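Local coordinates for protein glucose 1-dehydrogenase (Haloferax mediterranei, PDB 2VWQ) that oxidises D-glucose and several other aldose sugars with NADP(+), or less readily NAD(+), using a catalytic zinc ion, at residues G36-D41 against L61-V66. Sequence-based numbering, arbitrary orientation.
Sequences GVDGTD and LGHEAV. With ZN (zinc ion), chain C.
D38 of 36-41 meets H63 and E64 of 61-66 around the catalytic zinc. H63 NE2 binds the metal at 2.1 Å and E64 OE2 at 2.3 Å; E150 supplies another ligand. D38, also a zinc-site residue, has OD2 2.9 Å from the zinc, beyond the bonding distances of H63 and E64, and 3.1 Å from E64 OE2, two acceptors probably made tolerable by the cation. The two carboxylates cross at about a right angle, their planes 79° apart. D38 OD1 comes to the edge of the imidazole, 3.3 Å from H63 CE1, while E64 CG lies 3.5 Å above one face of the H63 ring, displaced toward its rim. With E64 CG anti to its carbonyl carbon (chi1 -55°) and the chain extended beyond, the carboxylate reaches the metal through OE2 and leaves OE1 to a salt bridge with K349. This is the catalytic zinc site of the medium-chain alcohol dehydrogenase fold, built in the GroES-like domain where strand 27-37 runs into helix 39-46 beside strand 64-71. D38 caps that helix: its OD1 accepts T40 N from above the carboxylate plane, and D41 OD2 takes D38 N in return, closing a capping box. Replacing D38 with alanine removes both carboxylate oxygens, which would probably leave T40 N without its cap and the H63 edge and E64 OE2 without their neighbour near the metal. In the second shell, one water donates to D41 OD1 and accepts from H63 ND1, the water oxygen 2.8 Å away, which, with the zinc bond at NE2, probably holds the ring's rotation. Another water joins G36 O, D41 OD2 and H63 N. D41 OD1 also takes a weak bond from G62 N, and G36 N donates to E64 O at 2.8 Å.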
# COMPACT_ATOMS: atom_id res chain seq x y z
N GLY A 36 13.42 23.18 -16.55
CA GLY A 36 14.11 21.89 -16.63
C GLY A 36 13.47 21.00 -17.69
O GLY A 36 12.33 21.22 -18.07
N VAL A 37 14.22 20.02 -18.17
CA VAL A 37 13.71 19.03 -19.12
C VAL A 37 13.70 17.71 -18.38
O VAL A 37 14.69 17.38 -17.76
CB VAL A 37 14.66 18.90 -20.35
CG1 VAL A 37 14.19 17.81 -21.32
CG2 VAL A 37 14.81 20.23 -21.08
N ASP A 38 12.59 16.95 -18.38
CA ASP A 38 12.68 15.54 -17.97
C ASP A 38 12.12 14.56 -19.02
O ASP A 38 11.78 14.98 -20.15
CB ASP A 38 12.22 15.26 -16.49
CG ASP A 38 10.73 15.08 -16.32
OD1 ASP A 38 9.97 15.01 -17.28
OD2 ASP A 38 10.29 15.02 -15.17
N GLY A 39 12.07 13.28 -18.65
CA GLY A 39 11.61 12.20 -19.53
C GLY A 39 10.28 12.49 -20.18
O GLY A 39 10.08 12.23 -21.37
N THR A 40 9.38 13.09 -19.41
CA THR A 40 8.05 13.40 -19.89
C THR A 40 8.06 14.36 -21.06
O THR A 40 7.25 14.23 -21.97
CB THR A 40 7.19 13.95 -18.72
OG1 THR A 40 7.26 13.05 -17.60
CG2 THR A 40 5.75 14.11 -19.13
N ASP A 41 9.00 15.30 -21.07
CA ASP A 41 9.15 16.18 -22.23
C ASP A 41 9.60 15.40 -23.47
O ASP A 41 9.16 15.68 -24.59
CB ASP A 41 10.17 17.30 -21.93
CG ASP A 41 9.68 18.25 -20.86
OD1 ASP A 41 8.88 19.15 -21.23
OD2 ASP A 41 10.05 18.08 -19.67
N LEU A 61 6.25 23.15 -24.37
CA LEU A 61 6.78 22.11 -23.49
C LEU A 61 7.15 22.68 -22.12
O LEU A 61 7.09 23.90 -21.89
CB LEU A 61 8.04 21.49 -24.13
CG LEU A 61 7.82 20.82 -25.50
CD1 LEU A 61 9.15 20.36 -26.09
CD2 LEU A 61 6.87 19.67 -25.32
N GLY A 62 7.56 21.79 -21.21
CA GLY A 62 8.17 22.18 -19.94
C GLY A 62 7.18 22.29 -18.79
O GLY A 62 6.20 23.03 -18.87
N HIS A 63 7.45 21.56 -17.71
CA HIS A 63 6.62 21.63 -16.51
C HIS A 63 7.38 21.93 -15.22
O HIS A 63 6.77 22.05 -14.16
CB HIS A 63 5.80 20.34 -16.35
CG HIS A 63 6.62 19.13 -16.02
ND1 HIS A 63 7.16 18.32 -16.99
CD2 HIS A 63 6.97 18.57 -14.84
CE1 HIS A 63 7.82 17.33 -16.42
NE2 HIS A 63 7.70 17.44 -15.11
N GLU A 64 8.71 22.04 -15.31
CA GLU A 64 9.58 22.30 -14.18
C GLU A 64 10.14 23.70 -14.34
O GLU A 64 11.14 23.89 -15.02
CB GLU A 64 10.73 21.28 -14.17
CG GLU A 64 10.29 19.85 -14.18
CD GLU A 64 11.43 18.85 -14.19
OE1 GLU A 64 12.57 19.23 -14.50
OE2 GLU A 64 11.17 17.66 -13.88
N ALA A 65 9.52 24.69 -13.73
CA ALA A 65 9.92 26.06 -13.98
C ALA A 65 10.18 26.87 -12.72
O ALA A 65 9.66 26.56 -11.65
CB ALA A 65 8.86 26.75 -14.82
N VAL A 66 10.99 27.90 -12.90
CA VAL A 66 11.19 28.94 -11.92
C VAL A 66 11.18 30.25 -12.69
O VAL A 66 11.68 30.32 -13.81
CB VAL A 66 12.49 28.75 -11.11
CG1 VAL A 66 13.74 28.73 -12.02
CG2 VAL A 66 12.60 29.82 -10.00
ZN ZN C . 9.02 16.97 -13.48
O HOH W 1 9.88 20.04 -17.85
O HOH W 2 6.78 18.56 -19.73
O HOH W 3 8.49 15.35 -13.64